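Local coordinates for protein group 3 allergen SMIPP-S Yv6023A04 (Sarcoptes scabiei type hominis, PDB 3H7O) that has the fold of a trypsin-like serine protease but belongs to the inactivated protease paralogues of the scabies mite, so is probably not a working peptidase, at residues 154-159 with 164-169; 145-150 with 209-214; 114-119 with 187-192. The protein carries 3 engineered substitutions. All coordinates share one frame; numbering follows the deposited sequence.

Contact 1: 154-159 with 164-169; sequences ECRTKY and LSLQVF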
loop_
_atom_site.group_PDB
_atom_site.type_symbol
_atom_site.label_atom_id
_atom_site.label_comp_id
_atom_site.label_asym_id
_atom_site.label_seq_id
_atom_site.Cartn_x
_atom_site.Cartn_y
_atom_site.Cartn_z
ATOM N N GLU A 154 -14.055 -13.206 -12.354
ATOM C CA GLU A 154 -14.400 -14.108 -11.259
ATOM C C GLU A 154 -14.358 -13.389 -9.902
ATOM O O GLU A 154 -15.226 -13.597 -9.050
ATOM C CB GLU A 154 -13.445 -15.309 -11.283
ATOM C CG GLU A 154 -13.473 -16.232 -10.071
ATOM C CD GLU A 154 -12.606 -17.466 -10.261
ATOM O OE1 GLU A 154 -12.724 -18.128 -11.319
ATOM O OE2 GLU A 154 -11.809 -17.777 -9.349
ATOM N N CYS A 155 -13.349 -12.543 -9.713
ATOM C CA CYS A 155 -13.216 -11.748 -8.497
ATOM C C CYS A 155 -14.336 -10.713 -8.374
ATOM O O CYS A 155 -14.842 -10.477 -7.278
ATOM C CB CYS A 155 -11.843 -11.070 -8.456
ATOM S SG CYS A 155 -11.581 -9.931 -7.070
ATOM N N ARG A 156 -14.727 -10.105 -9.495
ATOM C CA ARG A 156 -15.817 -9.124 -9.482
ATOM C C ARG A 156 -17.176 -9.722 -9.098
ATOM O O ARG A 156 -17.938 -9.093 -8.362
ATOM C CB ARG A 156 -15.909 -8.348 -10.802
ATOM C CG ARG A 156 -14.875 -7.234 -10.918
ATOM C CD ARG A 156 -15.337 -6.094 -11.825
ATOM N NE ARG A 156 -14.212 -5.284 -12.308
ATOM C CZ ARG A 156 -13.461 -5.599 -13.362
ATOM N NH1 ARG A 156 -12.463 -4.807 -13.730
ATOM N NH2 ARG A 156 -13.703 -6.710 -14.052
ATOM N N THR A 157 -17.476 -10.927 -9.579
ATOM C CA THR A 157 -18.737 -11.581 -9.201
ATOM C C THR A 157 -18.770 -11.918 -7.701
ATOM O O THR A 157 -19.825 -11.848 -7.075
ATOM C CB THR A 157 -19.121 -12.798 -10.110
ATOM O OG1 THR A 157 -20.180 -13.553 -9.506
ATOM C CG2 THR A 157 -17.950 -13.723 -10.352
ATOM N N LYS A 158 -17.611 -12.245 -7.130
ATOM C CA LYS A 158 -17.513 -12.509 -5.691
ATOM C C LYS A 158 -17.761 -11.253 -4.855
ATOM O O LYS A 158 -18.323 -11.334 -3.762
ATOM C CB LYS A 158 -16.162 -13.135 -5.336
ATOM C CG LYS A 158 -16.063 -14.600 -5.709
ATOM C CD LYS A 158 -14.696 -15.177 -5.400
ATOM C CE LYS A 158 -14.635 -16.638 -5.793
ATOM N NZ LYS A 158 -13.337 -17.257 -5.427
ATOM N N TYR A 159 -17.351 -10.100 -5.378
ATOM C CA TYR A 159 -17.575 -8.822 -4.703
ATOM C C TYR A 159 -18.998 -8.290 -4.875
ATOM O O TYR A 159 -19.392 -7.335 -4.202
ATOM C CB TYR A 159 -16.533 -7.788 -5.138
ATOM C CG TYR A 159 -15.307 -7.795 -4.257
ATOM C CD1 TYR A 159 -14.315 -8.769 -4.408
ATOM C CD2 TYR A 159 -15.145 -6.835 -3.258
ATOM C CE1 TYR A 159 -13.184 -8.781 -3.584
ATOM C CE2 TYR A 159 -14.020 -6.833 -2.437
ATOM C CZ TYR A 159 -13.045 -7.805 -2.600
ATOM O OH TYR A 159 -11.932 -7.790 -1.780
ATOM N N LEU A 164 -15.884 -2.622 -8.619
ATOM C CA LEU A 164 -14.436 -2.662 -8.807
ATOM C C LEU A 164 -14.119 -2.136 -10.198
ATOM O O LEU A 164 -14.724 -2.565 -11.175
ATOM C CB LEU A 164 -13.899 -4.086 -8.663
ATOM C CG LEU A 164 -14.030 -4.806 -7.317
ATOM C CD1 LEU A 164 -13.522 -6.225 -7.463
ATOM C CD2 LEU A 164 -13.263 -4.078 -6.232
ATOM N N SER A 165 -13.167 -1.212 -10.269
ATOM C CA SER A 165 -12.776 -0.571 -11.521
ATOM C C SER A 165 -11.993 -1.490 -12.460
ATOM O O SER A 165 -11.687 -2.642 -12.130
ATOM C CB SER A 165 -11.937 0.672 -11.218
ATOM O OG SER A 165 -10.628 0.305 -10.813
ATOM N N LEU A 166 -11.667 -0.954 -13.631
ATOM C CA LEU A 166 -10.828 -1.626 -14.613
ATOM C C LEU A 166 -9.365 -1.669 -14.175
ATOM O O LEU A 166 -8.588 -2.496 -14.655
ATOM C CB LEU A 166 -10.943 -0.917 -15.970
ATOM C CG LEU A 166 -12.277 -1.046 -16.711
ATOM C CD1 LEU A 166 -12.408 0.033 -17.787
ATOM C CD2 LEU A 166 -12.420 -2.433 -17.323
ATOM N N GLN A 167 -8.996 -0.782 -13.253
ATOM C CA GLN A 167 -7.599 -0.602 -12.881
ATOM C C GLN A 167 -7.206 -1.372 -11.617
ATOM O O GLN A 167 -6.448 -0.873 -10.783
ATOM C CB GLN A 167 -7.275 0.890 -12.744
ATOM C CG GLN A 167 -7.297 1.667 -14.064
ATOM C CD GLN A 167 -8.695 2.015 -14.540
ATOM O OE1 GLN A 167 -9.600 2.247 -13.736
ATOM N NE2 GLN A 167 -8.877 2.063 -15.855
ATOM N N VAL A 168 -7.722 -2.590 -11.486
ATOM C CA VAL A 168 -7.393 -3.447 -10.347
ATOM C C VAL A 168 -7.024 -4.864 -10.793
ATOM O O VAL A 168 -7.285 -5.259 -11.931
ATOM C CB VAL A 168 -8.544 -3.510 -9.286
ATOM C CG1 VAL A 168 -8.849 -2.121 -8.707
ATOM C CG2 VAL A 168 -9.807 -4.168 -9.851
ATOM N N PHE A 169 -6.381 -5.606 -9.898
ATOM C CA PHE A 169 -6.300 -7.053 -10.017
ATOM C C PHE A 169 -6.585 -7.666 -8.653
ATOM O O PHE A 169 -6.547 -6.976 -7.621
ATOM C CB PHE A 169 -4.950 -7.529 -10.587
ATOM C CG PHE A 169 -3.780 -7.329 -9.661
ATOM C CD1 PHE A 169 -3.034 -6.155 -9.705
ATOM C CD2 PHE A 169 -3.412 -8.321 -8.755
ATOM C CE1 PHE A 169 -1.946 -5.967 -8.848
ATOM C CE2 PHE A 169 -2.325 -8.142 -7.892
ATOM C CZ PHE A 169 -1.591 -6.969 -7.943
#
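Arg-156 supplies both hydrogen bonds of this contact, reaching from helix 152-159 to two successive carbonyls of the following loop. Its NE donates to Leu-164 O at 3.0 Å, a bent bond (145° at the hydrogen), while NH1 gives Ser-165 O a straighter one of 2.8 Å (169°). Both oxygens lie near the edge of the guanidinium, yet each receives its donor from above the carbonyl plane. An arginine suits the place because its chain, extended from CG to NE, spans the gap and ends in a flat group with neighbouring N-H donors. Its NH2 has a long, weak ion pair with Asp-153.

The apolar part belongs to Leu-164, whose chi1 of -63° (CG anti to its carbonyl carbon) directs the branched end at the helix. There CD1 lies 3.8 Å from Arg-156 CG, 4.0 Å from Tyr-159 CG and 4.2 Å from Cys-155 SG. Tyr-159 crosses the leucine at about a right angle, and its OH is hydrogen-bonded to Pro-208 O; Cys-155 is disulfide-bonded to Cys-170.

Within the loop, Ser-165 OG accepts from Gln-167 N at 3.1 Å, forming an ST turn.

This is the intermediate helix of the chymotrypsin fold with its loop. The arginine satisfies two main-chain oxygens while its aliphatic part packs on a buried leucine, which probably helps hold loop to helix; the disulfide ties the helix to strand 168-172.

Contact 2: 145-150 with 209-214; sequences AQLTVV and EVFTKV. Engineered in segment 145-150: Gln-146 (natural residue Asn).
Strands 143-150 and 209-213 are not neighbours in their sheet: each pairs with strand 168-172 between them, and the nearest CA atoms, those of Leu-147 and Glu-209, are 8.8 Å apart. No hydrogen bond joins the two segments, and the contact is made by side chains alone.

Leu-147 points toward strand 209-213, and its CD1 methyl does the touching. With CG anti to the carbonyl carbon (chi1 -49°), the branched end reaches Phe-211 at the rim of its ring, near the ring plane: CD1 to CZ is 3.7 Å and CD1 to CE2 4.0 Å. The two side chains cross at about a right angle, so the methyl abuts the far end of the phenyl instead of lying over a face. The same CD1 is 4.0 Å from Glu-209 CG. Ala-171 of the intervening strand touches both Leu-147 and Phe-211, and its small side chain suits a place between two bulky ones.

Glu-209 plays a double part. Its methylene groups join the apolar cluster, whereas the bend at chi2 (-63°) turns the chain on to its carboxylate, where OE1 makes a salt bridge to Arg-203 and OE2 accepts from Leu-178 N and, weakly, meets a bound glycerol.

In trypsin the corresponding strand lines the wall of the S1 specificity pocket, with a glycine where this protein has Glu-209. The methylene stem of Glu-209 packed against Leu-147 implies a pocket probably narrowed by a side chain where trypsin has none, while the carboxylate's charge is probably balanced by Arg-203.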
loop_
_atom_site.group_PDB
_atom_site.type_symbol
_atom_site.label_atom_id
_atom_site.label_comp_id
_atom_site.label_asym_id
_atom_site.label_seq_id
_atom_site.Cartn_x
_atom_site.Cartn_y
_atom_site.Cartn_z
ATOM N N ALA A 145 3.291 -11.714 2.536
ATOM C CA ALA A 145 2.585 -12.908 2.069
ATOM C C ALA A 145 2.630 -13.001 0.552
ATOM O O ALA A 145 2.463 -11.996 -0.144
ATOM C CB ALA A 145 1.138 -12.894 2.550
ATOM N N GLN A 146 2.853 -14.212 0.050
ATOM C CA GLN A 146 2.787 -14.485 -1.375
ATOM C C GLN A 146 1.353 -14.862 -1.720
ATOM O O GLN A 146 0.854 -15.892 -1.266
ATOM C CB GLN A 146 3.734 -15.628 -1.758
ATOM C CG GLN A 146 5.223 -15.318 -1.588
ATOM C CD GLN A 146 5.791 -14.427 -2.687
ATOM O OE1 GLN A 146 5.087 -14.017 -3.612
ATOM N NE2 GLN A 146 7.078 -14.120 -2.581
ATOM N N LEU A 147 0.685 -14.016 -2.498
ATOM C CA LEU A 147 -0.679 -14.303 -2.930
ATOM C C LEU A 147 -0.695 -14.702 -4.400
ATOM O O LEU A 147 0.146 -14.257 -5.181
ATOM C CB LEU A 147 -1.609 -13.103 -2.696
ATOM C CG LEU A 147 -1.649 -12.371 -1.344
ATOM C CD1 LEU A 147 -2.798 -11.374 -1.314
ATOM C CD2 LEU A 147 -1.760 -13.328 -0.166
ATOM N N THR A 148 -1.663 -15.530 -4.767
ATOM C CA THR A 148 -1.821 -15.976 -6.146
ATOM C C THR A 148 -2.869 -15.114 -6.842
ATOM O O THR A 148 -4.011 -15.015 -6.377
ATOM C CB THR A 148 -2.244 -17.458 -6.208
ATOM O OG1 THR A 148 -1.374 -18.241 -5.384
ATOM C CG2 THR A 148 -2.187 -17.982 -7.640
ATOM N N VAL A 149 -2.472 -14.498 -7.954
ATOM C CA VAL A 149 -3.379 -13.700 -8.774
ATOM C C VAL A 149 -4.512 -14.572 -9.314
ATOM O O VAL A 149 -4.268 -15.621 -9.910
ATOM C CB VAL A 149 -2.635 -12.998 -9.942
ATOM C CG1 VAL A 149 -3.611 -12.212 -10.821
ATOM C CG2 VAL A 149 -1.535 -12.084 -9.402
ATOM N N VAL A 150 -5.746 -14.128 -9.089
ATOM C CA VAL A 150 -6.934 -14.846 -9.555
ATOM C C VAL A 150 -7.651 -14.078 -10.672
ATOM O O VAL A 150 -7.345 -12.913 -10.926
ATOM C CB VAL A 150 -7.905 -15.190 -8.387
ATOM C CG1 VAL A 150 -7.217 -16.098 -7.372
ATOM C CG2 VAL A 150 -8.432 -13.927 -7.707
ATOM N N GLU A 209 -8.354 -10.646 -2.135
ATOM C CA GLU A 209 -7.833 -9.306 -1.911
ATOM C C GLU A 209 -7.826 -8.538 -3.230
ATOM O O GLU A 209 -7.639 -9.129 -4.296
ATOM C CB GLU A 209 -6.425 -9.363 -1.304
ATOM C CG GLU A 209 -6.325 -10.140 0.020
ATOM C CD GLU A 209 -7.148 -9.534 1.161
ATOM O OE1 GLU A 209 -7.426 -8.314 1.140
ATOM O OE2 GLU A 209 -7.503 -10.282 2.098
ATOM N N VAL A 210 -8.044 -7.227 -3.153
ATOM C CA VAL A 210 -8.038 -6.374 -4.340
ATOM C C VAL A 210 -6.880 -5.392 -4.274
ATOM O O VAL A 210 -6.581 -4.834 -3.213
ATOM C CB VAL A 210 -9.381 -5.616 -4.523
ATOM C CG1 VAL A 210 -9.341 -4.698 -5.764
ATOM C CG2 VAL A 210 -10.526 -6.604 -4.657
ATOM N N PHE A 211 -6.236 -5.194 -5.419
ATOM C CA PHE A 211 -5.069 -4.331 -5.529
ATOM C C PHE A 211 -5.256 -3.382 -6.689
ATOM O O PHE A 211 -5.652 -3.798 -7.775
ATOM C CB PHE A 211 -3.811 -5.171 -5.761
ATOM C CG PHE A 211 -3.532 -6.149 -4.658
ATOM C CD1 PHE A 211 -2.747 -5.781 -3.573
ATOM C CD2 PHE A 211 -4.079 -7.431 -4.689
ATOM C CE1 PHE A 211 -2.500 -6.678 -2.530
ATOM C CE2 PHE A 211 -3.840 -8.336 -3.656
ATOM C CZ PHE A 211 -3.045 -7.956 -2.577
ATOM N N THR A 212 -4.981 -2.105 -6.453
ATOM C CA THR A 212 -4.937 -1.127 -7.527
ATOM C C THR A 212 -3.736 -1.464 -8.404
ATOM O O THR A 212 -2.619 -1.617 -7.906
ATOM C CB THR A 212 -4.818 0.308 -6.978
ATOM O OG1 THR A 212 -5.973 0.609 -6.188
ATOM C CG2 THR A 212 -4.717 1.319 -8.118
ATOM N N LYS A 213 -3.990 -1.593 -9.702
ATOM C CA LYS A 213 -2.976 -1.970 -10.671
ATOM C C LYS A 213 -2.057 -0.780 -10.962
ATOM O O LYS A 213 -2.462 0.187 -11.606
ATOM C CB LYS A 213 -3.666 -2.479 -11.940
ATOM C CG LYS A 213 -2.752 -3.059 -13.004
ATOM C CD LYS A 213 -3.513 -3.986 -13.955
ATOM C CE LYS A 213 -4.790 -3.351 -14.506
ATOM N NZ LYS A 213 -5.098 -3.835 -15.886
ATOM N N VAL A 214 -0.823 -0.857 -10.471
ATOM C CA VAL A 214 0.140 0.247 -10.597
ATOM C C VAL A 214 0.408 0.591 -12.071
ATOM O O VAL A 214 0.531 1.765 -12.428
ATOM C CB VAL A 214 1.456 -0.031 -9.809
ATOM C CG1 VAL A 214 2.494 1.059 -10.059
ATOM C CG2 VAL A 214 1.171 -0.123 -8.316
#

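Contact 3: 114-119 with 187-192; sequences IEFRPK and TVQQDT. Engineered in segment 187-192: Gln-190 (natural residue Asn).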
loop_
_atom_site.group_PDB
_atom_site.type_symbol
_atom_site.label_atom_id
_atom_site.label_comp_id
_atom_site.label_asym_id
_atom_site.label_seq_id
_atom_site.Cartn_x
_atom_site.Cartn_y
_atom_site.Cartn_z
ATOM N N ILE A 114 3.964 0.427 -18.532
ATOM C CA ILE A 114 2.612 0.933 -18.764
ATOM C C ILE A 114 1.632 -0.231 -18.907
ATOM O O ILE A 114 1.874 -1.169 -19.672
ATOM C CB ILE A 114 2.547 1.829 -20.035
ATOM C CG1 ILE A 114 3.386 3.108 -19.859
ATOM C CG2 ILE A 114 1.092 2.144 -20.428
ATOM C CD1 ILE A 114 2.717 4.220 -19.043
ATOM N N GLU A 115 0.546 -0.166 -18.140
ATOM C CA GLU A 115 -0.552 -1.138 -18.205
ATOM C C GLU A 115 -0.165 -2.575 -17.839
ATOM O O GLU A 115 -0.855 -3.523 -18.224
ATOM C CB GLU A 115 -1.257 -1.094 -19.576
ATOM C CG GLU A 115 -2.057 0.186 -19.851
ATOM C CD GLU A 115 -3.114 0.490 -18.788
ATOM O OE1 GLU A 115 -3.720 -0.454 -18.234
ATOM O OE2 GLU A 115 -3.345 1.686 -18.512
ATOM N N PHE A 116 0.918 -2.740 -17.081
ATOM C CA PHE A 116 1.341 -4.078 -16.679
ATOM C C PHE A 116 0.302 -4.763 -15.792
ATOM O O PHE A 116 -0.161 -4.197 -14.806
ATOM C CB PHE A 116 2.702 -4.070 -15.979
ATOM C CG PHE A 116 3.150 -5.435 -15.537
ATOM C CD1 PHE A 116 3.743 -6.310 -16.443
ATOM C CD2 PHE A 116 2.948 -5.862 -14.223
ATOM C CE1 PHE A 116 4.149 -7.580 -16.050
ATOM C CE2 PHE A 116 3.346 -7.135 -13.822
ATOM C CZ PHE A 116 3.951 -7.994 -14.739
ATOM N N ARG A 117 -0.046 -5.989 -16.163
ATOM C CA ARG A 117 -0.965 -6.815 -15.396
ATOM C C ARG A 117 -0.235 -8.089 -14.975
ATOM O O ARG A 117 0.224 -8.845 -15.835
ATOM C CB ARG A 117 -2.196 -7.155 -16.249
ATOM C CG ARG A 117 -3.171 -8.128 -15.607
ATOM C CD ARG A 117 -4.405 -8.364 -16.476
ATOM N NE ARG A 117 -4.084 -8.944 -17.780
ATOM C CZ ARG A 117 -3.888 -10.243 -18.012
ATOM N NH1 ARG A 117 -3.968 -11.130 -17.027
ATOM N NH2 ARG A 117 -3.603 -10.655 -19.239
ATOM N N PRO A 118 -0.110 -8.328 -13.651
ATOM C CA PRO A 118 0.516 -9.572 -13.208
ATOM C C PRO A 118 -0.281 -10.769 -13.720
ATOM O O PRO A 118 -1.515 -10.762 -13.664
ATOM C CB PRO A 118 0.459 -9.478 -11.676
ATOM C CG PRO A 118 -0.597 -8.478 -11.384
ATOM C CD PRO A 118 -0.544 -7.496 -12.515
ATOM N N LYS A 119 0.421 -11.769 -14.248
ATOM C CA LYS A 119 -0.233 -12.922 -14.862
ATOM C C LYS A 119 -1.091 -13.676 -13.849
ATOM O O LYS A 119 -0.717 -13.804 -12.677
ATOM C CB LYS A 119 0.805 -13.856 -15.493
ATOM N N THR A 187 2.756 -4.139 -3.248
ATOM C CA THR A 187 2.604 -5.491 -3.757
ATOM C C THR A 187 3.516 -5.649 -4.961
ATOM O O THR A 187 3.400 -4.917 -5.953
ATOM C CB THR A 187 1.137 -5.809 -4.086
ATOM O OG1 THR A 187 0.302 -5.353 -3.012
ATOM C CG2 THR A 187 0.945 -7.303 -4.245
ATOM N N VAL A 188 4.446 -6.594 -4.857
ATOM C CA VAL A 188 5.556 -6.656 -5.803
ATOM C C VAL A 188 5.714 -8.000 -6.502
ATOM O O VAL A 188 5.169 -9.022 -6.072
ATOM C CB VAL A 188 6.925 -6.267 -5.137
ATOM C CG1 VAL A 188 6.894 -4.843 -4.588
ATOM C CG2 VAL A 188 7.320 -7.261 -4.046
ATOM N N GLN A 189 6.447 -7.961 -7.607
ATOM C CA GLN A 189 7.069 -9.137 -8.194
ATOM C C GLN A 189 8.540 -8.772 -8.366
ATOM O O GLN A 189 8.869 -7.780 -9.031
ATOM C CB GLN A 189 6.406 -9.511 -9.517
ATOM C CG GLN A 189 4.985 -10.034 -9.340
ATOM C CD GLN A 189 4.323 -10.447 -10.639
ATOM O OE1 GLN A 189 4.428 -9.759 -11.658
ATOM N NE2 GLN A 189 3.617 -11.571 -10.604
ATOM N N GLN A 190 9.411 -9.556 -7.734
ATOM C CA GLN A 190 10.825 -9.202 -7.558
ATOM C C GLN A 190 10.944 -7.880 -6.782
ATOM O O GLN A 190 10.575 -7.820 -5.609
ATOM C CB GLN A 190 11.574 -9.175 -8.898
ATOM N N ASP A 191 11.443 -6.824 -7.419
ATOM C CA ASP A 191 11.435 -5.505 -6.784
ATOM C C ASP A 191 10.579 -4.502 -7.569
ATOM O O ASP A 191 10.702 -3.284 -7.390
ATOM C CB ASP A 191 12.864 -4.989 -6.534
ATOM C CG ASP A 191 13.607 -4.645 -7.813
ATOM O OD1 ASP A 191 13.446 -5.356 -8.825
ATOM O OD2 ASP A 191 14.368 -3.656 -7.798
ATOM N N THR A 192 9.707 -5.035 -8.428
ATOM C CA THR A 192 8.794 -4.229 -9.236
ATOM C C THR A 192 7.423 -4.121 -8.575
ATOM O O THR A 192 6.755 -5.127 -8.318
ATOM C CB THR A 192 8.645 -4.789 -10.671
ATOM O OG1 THR A 192 9.919 -4.772 -11.325
ATOM C CG2 THR A 192 7.661 -3.953 -11.490
HETATM O O HOH W 1 3.282 -11.669 -13.904
#
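Phe-116 meets Gln-189 where the connection between the two beta-barrels of the chymotrypsin fold passes a beta-hairpin of the C-terminal barrel. Strands 186-189 and 192-197 form that hairpin, and its type II' turn runs from Gln-189 to Thr-192, closed by Thr-192 N to Gln-189 O at 2.9 Å. The engineered Gln-190 sits in the turn and is modelled only to CB.

The ring of Phe-116 stands with CG anti to the backbone N (chi1 179°), which carries it toward the hairpin. Gln-189 OE1 lies at the ring edge, near its plane, 3.6 Å from both CE2 and CZ, and the amide is turned 61° from the ring. Slightly positive C-H groups thus face a carbonyl oxygen, probably a weakly favourable contact. The ring also packs on Val-194 of the hairpin's second strand.

Two residues on, Pro-118 brings its CB to 3.9 Å from Gln-189 NE2. Proline suits this extended passage, offering a compact apolar surface beside the amide without a backbone N-H that would need a partner.

Lys-119, modelled only to CB, contributes its backbone: its O is hydrogen-bonded to Ser-122 OG, and its N-H reaches Gln-189 through a water. The glutamine is long enough to reach across because its chain is extended beyond CG, and NE2 donates to Asp-123 O, which helps settle which end of the amide is which. One water completes the bridge, accepting from Lys-119 N at 2.9 Å and donating to Gln-189 OE1 at 3.2 Å.

All three contacts reach the same C-terminal sheet. Contact 2 lies between the others, about 11 Å centre to centre from contact 1 and about 10 Å from contact 3; the centres of contacts 1 and 3 are about 17 Å apart. Contacts 1 and 2 join through the backbone, Phe-169 O to Phe-211 N being 2.9 Å, probably a hydrogen bond. Phe-169 also packs on contact 3, CD1 to Pro-118 CG at 3.8 Å. Contacts 2 and 3 meet where Val-149 CB lies 3.4 Å from Lys-119 O. Glu-209 stands where trypsin has an S1-wall glycine, putting contact 2 at that pocket's probable remnant; a glycerol, probably from crystallisation, lies about 3 Å from its side chain.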